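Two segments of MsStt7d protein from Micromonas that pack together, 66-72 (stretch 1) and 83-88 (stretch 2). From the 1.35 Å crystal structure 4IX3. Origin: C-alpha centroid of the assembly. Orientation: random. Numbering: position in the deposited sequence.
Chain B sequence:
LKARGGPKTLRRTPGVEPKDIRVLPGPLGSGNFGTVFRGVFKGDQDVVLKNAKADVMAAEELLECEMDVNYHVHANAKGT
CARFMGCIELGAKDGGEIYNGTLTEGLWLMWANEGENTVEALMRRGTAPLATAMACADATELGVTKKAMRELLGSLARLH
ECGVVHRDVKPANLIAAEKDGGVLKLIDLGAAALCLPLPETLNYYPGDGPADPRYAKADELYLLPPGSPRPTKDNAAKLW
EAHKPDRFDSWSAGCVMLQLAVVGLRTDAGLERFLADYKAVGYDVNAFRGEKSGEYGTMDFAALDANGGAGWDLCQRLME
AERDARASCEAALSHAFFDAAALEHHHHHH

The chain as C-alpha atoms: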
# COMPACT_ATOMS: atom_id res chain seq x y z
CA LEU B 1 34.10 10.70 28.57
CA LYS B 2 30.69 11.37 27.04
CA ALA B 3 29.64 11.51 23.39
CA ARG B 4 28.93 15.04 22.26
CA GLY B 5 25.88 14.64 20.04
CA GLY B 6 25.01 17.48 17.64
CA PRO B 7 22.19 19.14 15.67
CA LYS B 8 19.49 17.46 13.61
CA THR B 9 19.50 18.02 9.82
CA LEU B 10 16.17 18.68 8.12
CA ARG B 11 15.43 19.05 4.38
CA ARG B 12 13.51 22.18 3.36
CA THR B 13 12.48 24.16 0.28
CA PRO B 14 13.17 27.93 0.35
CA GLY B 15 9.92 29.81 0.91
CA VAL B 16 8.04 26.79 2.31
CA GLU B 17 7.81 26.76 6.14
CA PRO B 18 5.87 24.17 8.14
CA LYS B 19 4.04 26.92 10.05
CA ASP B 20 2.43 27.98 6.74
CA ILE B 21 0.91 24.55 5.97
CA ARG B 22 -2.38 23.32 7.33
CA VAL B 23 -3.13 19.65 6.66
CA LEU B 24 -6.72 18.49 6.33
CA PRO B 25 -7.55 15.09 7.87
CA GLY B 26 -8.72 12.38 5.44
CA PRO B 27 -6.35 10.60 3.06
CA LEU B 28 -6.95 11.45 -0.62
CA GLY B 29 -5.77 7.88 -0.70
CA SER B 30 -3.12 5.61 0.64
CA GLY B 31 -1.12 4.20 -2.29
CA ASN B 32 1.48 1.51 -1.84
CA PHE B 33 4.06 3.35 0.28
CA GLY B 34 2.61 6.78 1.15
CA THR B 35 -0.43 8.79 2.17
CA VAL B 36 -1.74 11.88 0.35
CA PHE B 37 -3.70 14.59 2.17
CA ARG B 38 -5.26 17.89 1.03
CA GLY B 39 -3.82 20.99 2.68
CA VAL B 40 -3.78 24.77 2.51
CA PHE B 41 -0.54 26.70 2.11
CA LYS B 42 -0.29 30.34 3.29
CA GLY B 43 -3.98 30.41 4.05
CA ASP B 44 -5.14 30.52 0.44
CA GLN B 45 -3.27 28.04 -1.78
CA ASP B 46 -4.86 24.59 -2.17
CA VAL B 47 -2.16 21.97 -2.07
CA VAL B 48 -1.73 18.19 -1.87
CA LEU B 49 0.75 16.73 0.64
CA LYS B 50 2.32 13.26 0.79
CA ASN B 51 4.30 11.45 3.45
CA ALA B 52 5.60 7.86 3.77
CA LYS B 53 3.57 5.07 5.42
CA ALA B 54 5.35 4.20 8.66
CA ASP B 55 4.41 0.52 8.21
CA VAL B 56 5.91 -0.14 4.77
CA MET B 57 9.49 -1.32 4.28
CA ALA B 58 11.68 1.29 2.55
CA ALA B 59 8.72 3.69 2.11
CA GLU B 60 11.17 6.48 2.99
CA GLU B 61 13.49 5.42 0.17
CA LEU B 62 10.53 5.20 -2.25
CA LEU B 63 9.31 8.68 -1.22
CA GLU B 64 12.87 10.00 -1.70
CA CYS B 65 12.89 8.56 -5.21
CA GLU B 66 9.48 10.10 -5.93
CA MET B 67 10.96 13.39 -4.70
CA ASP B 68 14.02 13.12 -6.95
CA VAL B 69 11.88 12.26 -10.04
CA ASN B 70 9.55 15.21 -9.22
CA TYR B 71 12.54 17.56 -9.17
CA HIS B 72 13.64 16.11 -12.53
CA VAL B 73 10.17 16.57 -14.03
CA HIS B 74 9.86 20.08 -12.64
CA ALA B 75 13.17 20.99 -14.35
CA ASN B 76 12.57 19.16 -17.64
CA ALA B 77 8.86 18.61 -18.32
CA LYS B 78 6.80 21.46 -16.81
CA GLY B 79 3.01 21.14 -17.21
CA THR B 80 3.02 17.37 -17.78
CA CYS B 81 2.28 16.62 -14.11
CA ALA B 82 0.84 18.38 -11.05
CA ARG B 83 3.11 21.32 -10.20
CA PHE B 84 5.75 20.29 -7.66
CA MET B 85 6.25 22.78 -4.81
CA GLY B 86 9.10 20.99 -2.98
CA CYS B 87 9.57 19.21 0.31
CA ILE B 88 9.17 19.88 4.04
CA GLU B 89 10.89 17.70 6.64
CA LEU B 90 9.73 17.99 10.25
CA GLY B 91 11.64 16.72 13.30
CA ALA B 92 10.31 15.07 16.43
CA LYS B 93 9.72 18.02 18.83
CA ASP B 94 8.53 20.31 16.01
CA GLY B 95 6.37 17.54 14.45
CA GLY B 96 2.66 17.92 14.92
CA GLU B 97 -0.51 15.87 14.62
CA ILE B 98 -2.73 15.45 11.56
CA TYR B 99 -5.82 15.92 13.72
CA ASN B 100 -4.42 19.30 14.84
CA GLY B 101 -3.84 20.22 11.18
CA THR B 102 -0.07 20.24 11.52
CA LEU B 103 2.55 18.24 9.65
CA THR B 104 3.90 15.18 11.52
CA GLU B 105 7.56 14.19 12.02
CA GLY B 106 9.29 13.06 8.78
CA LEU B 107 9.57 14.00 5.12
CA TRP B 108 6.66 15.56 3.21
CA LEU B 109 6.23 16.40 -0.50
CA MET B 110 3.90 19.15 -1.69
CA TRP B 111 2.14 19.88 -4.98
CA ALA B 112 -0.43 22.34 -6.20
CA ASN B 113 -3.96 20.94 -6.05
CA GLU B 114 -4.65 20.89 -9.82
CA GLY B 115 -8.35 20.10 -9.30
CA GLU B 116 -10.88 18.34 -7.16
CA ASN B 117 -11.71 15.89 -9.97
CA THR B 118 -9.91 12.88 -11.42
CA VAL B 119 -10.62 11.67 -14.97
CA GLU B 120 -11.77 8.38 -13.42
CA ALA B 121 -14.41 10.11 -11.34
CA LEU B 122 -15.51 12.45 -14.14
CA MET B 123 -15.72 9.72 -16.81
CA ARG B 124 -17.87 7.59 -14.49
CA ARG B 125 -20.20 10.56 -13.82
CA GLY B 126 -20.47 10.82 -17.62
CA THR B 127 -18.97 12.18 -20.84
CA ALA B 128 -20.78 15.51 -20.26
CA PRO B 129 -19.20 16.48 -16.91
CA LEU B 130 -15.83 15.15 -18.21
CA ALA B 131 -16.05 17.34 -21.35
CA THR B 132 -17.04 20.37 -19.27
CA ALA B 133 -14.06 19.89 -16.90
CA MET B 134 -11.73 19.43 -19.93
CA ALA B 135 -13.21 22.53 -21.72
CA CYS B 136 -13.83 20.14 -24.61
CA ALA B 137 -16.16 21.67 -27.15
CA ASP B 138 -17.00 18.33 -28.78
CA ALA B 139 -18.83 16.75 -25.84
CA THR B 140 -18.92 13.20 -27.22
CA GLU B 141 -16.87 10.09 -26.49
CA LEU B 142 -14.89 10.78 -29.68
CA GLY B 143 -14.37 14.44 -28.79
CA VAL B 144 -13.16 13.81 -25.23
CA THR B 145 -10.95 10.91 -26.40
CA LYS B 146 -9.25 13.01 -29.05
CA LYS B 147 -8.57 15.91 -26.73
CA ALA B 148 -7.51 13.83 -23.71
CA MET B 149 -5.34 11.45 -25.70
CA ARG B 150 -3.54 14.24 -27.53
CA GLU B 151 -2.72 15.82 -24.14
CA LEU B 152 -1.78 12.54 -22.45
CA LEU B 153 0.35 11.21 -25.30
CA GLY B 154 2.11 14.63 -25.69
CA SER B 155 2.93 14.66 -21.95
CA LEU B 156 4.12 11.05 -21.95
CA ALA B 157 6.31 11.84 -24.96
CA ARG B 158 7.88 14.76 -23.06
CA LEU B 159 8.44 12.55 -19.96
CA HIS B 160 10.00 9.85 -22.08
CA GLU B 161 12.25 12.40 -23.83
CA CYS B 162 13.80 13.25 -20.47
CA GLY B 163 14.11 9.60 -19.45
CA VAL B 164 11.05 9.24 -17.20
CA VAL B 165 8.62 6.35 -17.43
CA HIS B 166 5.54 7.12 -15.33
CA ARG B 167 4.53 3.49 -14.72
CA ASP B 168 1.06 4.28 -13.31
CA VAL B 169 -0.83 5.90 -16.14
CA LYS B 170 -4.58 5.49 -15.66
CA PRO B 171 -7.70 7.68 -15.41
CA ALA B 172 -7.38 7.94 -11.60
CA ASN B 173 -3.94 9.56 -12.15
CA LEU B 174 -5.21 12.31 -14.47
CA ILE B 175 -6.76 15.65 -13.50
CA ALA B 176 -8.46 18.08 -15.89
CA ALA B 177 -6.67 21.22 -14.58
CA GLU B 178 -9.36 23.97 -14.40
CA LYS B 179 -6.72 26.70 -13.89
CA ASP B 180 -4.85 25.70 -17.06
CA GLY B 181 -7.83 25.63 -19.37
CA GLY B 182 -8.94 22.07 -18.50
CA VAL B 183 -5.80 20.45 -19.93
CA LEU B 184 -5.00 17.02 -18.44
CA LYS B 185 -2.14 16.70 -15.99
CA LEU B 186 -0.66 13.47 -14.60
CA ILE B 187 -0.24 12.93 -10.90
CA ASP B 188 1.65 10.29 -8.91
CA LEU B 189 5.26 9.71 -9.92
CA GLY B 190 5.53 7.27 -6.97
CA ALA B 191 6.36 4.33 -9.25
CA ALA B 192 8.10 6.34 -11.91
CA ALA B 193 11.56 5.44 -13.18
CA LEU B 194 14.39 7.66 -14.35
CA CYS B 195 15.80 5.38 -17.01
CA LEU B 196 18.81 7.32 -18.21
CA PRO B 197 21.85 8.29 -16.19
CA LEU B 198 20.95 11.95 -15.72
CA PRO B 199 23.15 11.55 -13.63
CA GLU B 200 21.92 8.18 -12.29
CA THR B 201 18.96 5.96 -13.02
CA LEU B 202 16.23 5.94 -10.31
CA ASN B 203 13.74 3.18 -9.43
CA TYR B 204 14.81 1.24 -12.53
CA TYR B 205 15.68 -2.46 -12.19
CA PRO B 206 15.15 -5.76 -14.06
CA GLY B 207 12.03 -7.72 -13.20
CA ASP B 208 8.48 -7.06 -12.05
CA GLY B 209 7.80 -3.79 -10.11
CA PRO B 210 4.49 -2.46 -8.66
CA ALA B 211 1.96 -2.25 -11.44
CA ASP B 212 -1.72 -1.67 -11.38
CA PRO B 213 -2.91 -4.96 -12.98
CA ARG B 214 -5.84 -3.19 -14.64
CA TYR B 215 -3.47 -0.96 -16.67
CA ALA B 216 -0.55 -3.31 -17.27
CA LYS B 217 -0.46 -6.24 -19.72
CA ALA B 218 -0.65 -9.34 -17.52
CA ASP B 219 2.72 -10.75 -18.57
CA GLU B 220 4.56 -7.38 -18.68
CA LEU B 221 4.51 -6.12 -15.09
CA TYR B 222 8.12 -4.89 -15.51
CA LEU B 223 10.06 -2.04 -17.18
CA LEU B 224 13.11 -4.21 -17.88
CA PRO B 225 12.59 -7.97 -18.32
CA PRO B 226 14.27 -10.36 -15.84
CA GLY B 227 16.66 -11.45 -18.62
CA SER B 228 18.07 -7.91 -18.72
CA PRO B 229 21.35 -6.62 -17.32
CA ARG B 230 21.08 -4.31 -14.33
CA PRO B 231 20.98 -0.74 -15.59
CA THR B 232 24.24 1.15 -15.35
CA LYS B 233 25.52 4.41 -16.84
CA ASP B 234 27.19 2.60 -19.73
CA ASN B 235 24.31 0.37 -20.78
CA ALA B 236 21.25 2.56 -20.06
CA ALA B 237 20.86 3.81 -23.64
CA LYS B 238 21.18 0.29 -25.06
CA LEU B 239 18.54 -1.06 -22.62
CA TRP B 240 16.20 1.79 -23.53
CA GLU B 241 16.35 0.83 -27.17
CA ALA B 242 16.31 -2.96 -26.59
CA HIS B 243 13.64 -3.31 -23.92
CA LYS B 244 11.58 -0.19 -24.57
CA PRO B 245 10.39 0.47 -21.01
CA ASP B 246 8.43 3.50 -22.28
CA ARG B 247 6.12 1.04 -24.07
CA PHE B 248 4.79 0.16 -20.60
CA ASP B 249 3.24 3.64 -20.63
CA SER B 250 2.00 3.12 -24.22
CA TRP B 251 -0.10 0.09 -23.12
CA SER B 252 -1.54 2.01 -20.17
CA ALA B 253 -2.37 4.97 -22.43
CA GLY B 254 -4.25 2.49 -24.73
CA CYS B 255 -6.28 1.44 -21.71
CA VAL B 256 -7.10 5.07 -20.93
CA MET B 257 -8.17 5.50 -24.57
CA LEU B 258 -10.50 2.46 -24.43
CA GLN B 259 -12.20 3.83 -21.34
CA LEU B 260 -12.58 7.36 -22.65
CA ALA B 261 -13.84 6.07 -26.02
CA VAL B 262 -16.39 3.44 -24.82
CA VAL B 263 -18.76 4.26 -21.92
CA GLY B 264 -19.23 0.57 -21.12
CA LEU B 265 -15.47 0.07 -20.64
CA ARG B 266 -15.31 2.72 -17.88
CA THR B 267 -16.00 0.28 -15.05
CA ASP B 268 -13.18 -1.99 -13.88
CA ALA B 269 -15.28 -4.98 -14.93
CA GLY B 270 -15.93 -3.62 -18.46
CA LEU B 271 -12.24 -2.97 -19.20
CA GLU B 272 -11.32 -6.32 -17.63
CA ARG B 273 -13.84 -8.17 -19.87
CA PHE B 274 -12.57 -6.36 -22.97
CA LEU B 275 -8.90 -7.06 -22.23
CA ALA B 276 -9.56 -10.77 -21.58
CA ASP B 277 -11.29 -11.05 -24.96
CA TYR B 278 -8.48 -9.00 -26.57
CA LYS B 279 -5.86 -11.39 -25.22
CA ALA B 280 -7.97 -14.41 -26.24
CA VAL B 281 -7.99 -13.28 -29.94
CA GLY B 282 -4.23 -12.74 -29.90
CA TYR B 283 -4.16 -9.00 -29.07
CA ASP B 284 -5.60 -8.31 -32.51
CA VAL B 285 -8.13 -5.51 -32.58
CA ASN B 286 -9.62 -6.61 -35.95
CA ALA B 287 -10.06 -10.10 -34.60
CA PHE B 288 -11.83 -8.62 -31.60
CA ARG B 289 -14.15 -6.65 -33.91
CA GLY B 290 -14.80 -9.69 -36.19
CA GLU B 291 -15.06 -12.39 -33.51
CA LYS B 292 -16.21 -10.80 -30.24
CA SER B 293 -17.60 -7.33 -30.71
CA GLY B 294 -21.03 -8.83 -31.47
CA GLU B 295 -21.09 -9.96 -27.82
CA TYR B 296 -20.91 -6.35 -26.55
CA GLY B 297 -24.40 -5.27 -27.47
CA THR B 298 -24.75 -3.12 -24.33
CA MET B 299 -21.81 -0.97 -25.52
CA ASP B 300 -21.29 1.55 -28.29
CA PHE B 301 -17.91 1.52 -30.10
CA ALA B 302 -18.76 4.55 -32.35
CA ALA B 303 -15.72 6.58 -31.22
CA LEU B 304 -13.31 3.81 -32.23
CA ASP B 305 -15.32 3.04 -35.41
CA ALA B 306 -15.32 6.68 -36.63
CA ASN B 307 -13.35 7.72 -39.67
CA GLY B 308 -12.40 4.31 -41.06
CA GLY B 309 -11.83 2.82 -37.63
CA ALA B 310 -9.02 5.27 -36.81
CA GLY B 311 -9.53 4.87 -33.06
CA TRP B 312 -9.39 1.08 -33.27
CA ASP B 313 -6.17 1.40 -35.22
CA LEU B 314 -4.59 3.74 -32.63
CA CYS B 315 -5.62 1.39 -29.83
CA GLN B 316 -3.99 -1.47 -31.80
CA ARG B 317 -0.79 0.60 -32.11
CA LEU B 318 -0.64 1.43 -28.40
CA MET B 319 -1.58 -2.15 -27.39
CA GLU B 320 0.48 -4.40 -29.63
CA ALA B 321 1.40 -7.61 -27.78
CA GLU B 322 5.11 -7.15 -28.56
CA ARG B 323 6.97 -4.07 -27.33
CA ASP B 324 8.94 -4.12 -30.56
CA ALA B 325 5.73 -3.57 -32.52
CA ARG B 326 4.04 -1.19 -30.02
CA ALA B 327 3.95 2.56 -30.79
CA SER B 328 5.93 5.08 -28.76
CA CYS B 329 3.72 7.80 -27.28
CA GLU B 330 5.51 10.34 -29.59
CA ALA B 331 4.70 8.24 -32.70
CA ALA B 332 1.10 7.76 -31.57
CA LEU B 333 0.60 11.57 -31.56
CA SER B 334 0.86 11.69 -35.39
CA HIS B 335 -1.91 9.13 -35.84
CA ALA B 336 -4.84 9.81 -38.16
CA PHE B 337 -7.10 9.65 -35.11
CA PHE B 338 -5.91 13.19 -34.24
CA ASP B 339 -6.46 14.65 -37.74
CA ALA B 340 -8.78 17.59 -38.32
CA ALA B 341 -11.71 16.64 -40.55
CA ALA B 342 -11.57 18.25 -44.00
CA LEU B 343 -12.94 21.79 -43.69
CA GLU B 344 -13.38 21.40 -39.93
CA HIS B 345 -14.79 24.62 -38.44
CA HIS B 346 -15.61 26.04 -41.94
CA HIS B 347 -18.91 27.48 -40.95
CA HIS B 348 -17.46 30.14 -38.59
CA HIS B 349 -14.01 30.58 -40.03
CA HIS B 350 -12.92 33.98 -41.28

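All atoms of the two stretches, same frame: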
# COMPACT_ATOMS: atom_id res chain seq x y z
N GLU B 66 10.57 9.29 -5.40
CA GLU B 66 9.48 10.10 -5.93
C GLU B 66 9.85 11.58 -5.88
O GLU B 66 9.59 12.35 -6.83
CB GLU B 66 8.20 9.85 -5.15
CG GLU B 66 7.06 10.70 -5.64
CD GLU B 66 5.72 10.30 -5.06
OE1 GLU B 66 5.72 9.36 -4.22
OE2 GLU B 66 4.70 10.95 -5.38
N MET B 67 10.50 12.01 -4.81
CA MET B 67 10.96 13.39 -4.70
C MET B 67 11.96 13.72 -5.80
O MET B 67 11.77 14.75 -6.47
CB MET B 67 11.58 13.58 -3.32
CG MET B 67 12.09 15.01 -3.15
SD MET B 67 12.62 15.37 -1.42
CE MET B 67 14.07 14.34 -1.31
N ASP B 68 12.98 12.88 -5.95
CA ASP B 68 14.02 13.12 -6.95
C ASP B 68 13.38 13.22 -8.36
O ASP B 68 13.74 14.10 -9.19
CB ASP B 68 15.05 11.98 -6.98
CG ASP B 68 15.90 11.88 -5.72
OD1 ASP B 68 16.02 12.89 -4.99
OD2 ASP B 68 16.53 10.80 -5.52
N VAL B 69 12.50 12.27 -8.69
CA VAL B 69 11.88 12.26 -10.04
C VAL B 69 11.02 13.51 -10.17
O VAL B 69 10.99 14.11 -11.26
CB VAL B 69 11.08 10.95 -10.29
CG1 VAL B 69 10.29 11.04 -11.60
CG2 VAL B 69 12.01 9.74 -10.27
N ASN B 70 10.31 13.95 -9.13
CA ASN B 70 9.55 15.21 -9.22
C ASN B 70 10.44 16.41 -9.45
O ASN B 70 10.08 17.27 -10.25
CB ASN B 70 8.71 15.45 -7.97
CG ASN B 70 7.32 14.86 -8.10
OD1 ASN B 70 6.43 15.50 -8.65
ND2 ASN B 70 7.13 13.63 -7.61
N TYR B 71 11.63 16.45 -8.86
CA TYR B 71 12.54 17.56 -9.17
C TYR B 71 12.96 17.47 -10.63
O TYR B 71 13.07 18.49 -11.31
CB TYR B 71 13.77 17.54 -8.25
CG TYR B 71 13.51 18.18 -6.90
CD1 TYR B 71 13.42 19.56 -6.78
CD2 TYR B 71 13.45 17.42 -5.74
CE1 TYR B 71 13.23 20.21 -5.55
CE2 TYR B 71 13.30 18.04 -4.50
CZ TYR B 71 13.15 19.41 -4.40
OH TYR B 71 12.97 20.00 -3.17
N HIS B 72 13.26 16.27 -11.12
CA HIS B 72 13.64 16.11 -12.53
C HIS B 72 12.55 16.59 -13.47
O HIS B 72 12.85 17.26 -14.47
CB HIS B 72 13.99 14.64 -12.81
CG HIS B 72 14.59 14.40 -14.16
ND1 HIS B 72 15.86 14.74 -14.48
CD2 HIS B 72 14.03 13.81 -15.29
CE1 HIS B 72 16.09 14.39 -15.75
NE2 HIS B 72 14.97 13.80 -16.24
N ARG B 83 1.95 20.47 -10.48
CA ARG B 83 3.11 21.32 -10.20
C ARG B 83 3.72 20.98 -8.83
O ARG B 83 3.02 20.96 -7.82
CB ARG B 83 2.66 22.78 -10.21
CG ARG B 83 3.76 23.77 -9.81
CD ARG B 83 3.38 25.23 -10.13
NE ARG B 83 2.07 25.63 -9.60
CZ ARG B 83 1.87 26.24 -8.42
NH1 ARG B 83 2.91 26.55 -7.65
NH2 ARG B 83 0.62 26.60 -8.09
N PHE B 84 5.02 20.73 -8.85
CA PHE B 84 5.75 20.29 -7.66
C PHE B 84 6.23 21.52 -6.90
O PHE B 84 7.00 22.34 -7.43
CB PHE B 84 6.92 19.42 -8.07
CG PHE B 84 7.76 18.91 -6.93
CD1 PHE B 84 7.16 18.22 -5.86
CD2 PHE B 84 9.14 19.09 -6.93
CE1 PHE B 84 7.96 17.74 -4.80
CE2 PHE B 84 9.93 18.53 -5.93
CZ PHE B 84 9.33 17.89 -4.85
N MET B 85 5.91 21.60 -5.62
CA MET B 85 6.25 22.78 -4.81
C MET B 85 7.36 22.49 -3.82
O MET B 85 7.83 23.44 -3.17
CB MET B 85 5.00 23.26 -4.07
CG MET B 85 3.91 23.71 -5.05
SD MET B 85 2.34 24.20 -4.27
CE MET B 85 2.72 25.82 -3.57
N GLY B 86 7.94 21.29 -3.81
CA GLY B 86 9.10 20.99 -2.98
C GLY B 86 8.80 20.07 -1.82
O GLY B 86 7.84 19.29 -1.85
N CYS B 87 9.68 20.09 -0.84
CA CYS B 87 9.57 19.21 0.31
C CYS B 87 9.49 20.00 1.60
O CYS B 87 9.83 21.18 1.61
CB CYS B 87 10.74 18.22 0.34
SG CYS B 87 12.31 18.96 0.83
N ILE B 88 9.10 19.32 2.68
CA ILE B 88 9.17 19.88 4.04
C ILE B 88 9.48 18.73 4.96
O ILE B 88 8.67 17.80 5.04
CB ILE B 88 7.82 20.54 4.50
CG1 ILE B 88 7.16 21.30 3.35
CG2 ILE B 88 8.11 21.43 5.73
CD1 ILE B 88 6.11 20.50 2.58

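Phe84 is the centre of the contact, its CA-to-CB bond pointing toward the helix and its ring covered by three helical residues, Met67, Asn70 and Tyr71. Over one face of the ring lies the methylene of Asn70: its CB is 3.6 Å from the centroid of the Phe84 ring and only 6° off the ring normal, a CH-pi contact in which aliphatic hydrogen meets the aromatic cloud. The edge of the same ring is directed at the face of Tyr71, with planes at 88°, centroids 4.8 Å apart and Tyr71 CZ 3.7 Å from Phe84 CE2; this edge-to-face arrangement sets the weakly positive ring hydrogens of Phe84 against the pi electrons of Tyr71. Met67 extends the apolar surface toward Cys87, its CG 4.3 Å from Phe84 CZ and its SD 3.8 Å from Cys87 CB. The extended t, t course of Met67 chi1 and chi2 carries the sulfur that far along the strand.

Behind these side chains, helix 66-72 and strand 84-88 run in roughly opposing directions, at 139°, with axes 9.2 Å apart at closest approach. Accordingly, Asn70 CA lies near Phe84 CA (6.5 Å), whereas the earlier Met67 CA faces the later Cys87 CA (7.8 Å). The CA-to-CB bond of Met85 points away, as expected for the strand residue following Phe84.

At the polar edge, the Tyr71 hydroxyl reaches past Phe84 to the backbone, OH lying 4.0 Å from Gly86 CA and 4.0 Å from Cys87 N, too far to bond. Gly86 adopts phi/psi of 109/-160, where a CB would jam against the preceding carbonyl oxygen. No hydrogen bond joins the stretches; Asn70 ND2 bonds within its own helix, donating to Glu66 O at 2.9 Å, and Asn70 OD1 is satisfied elsewhere in the structure, while Asn70 CB rests on the Phe84 ring.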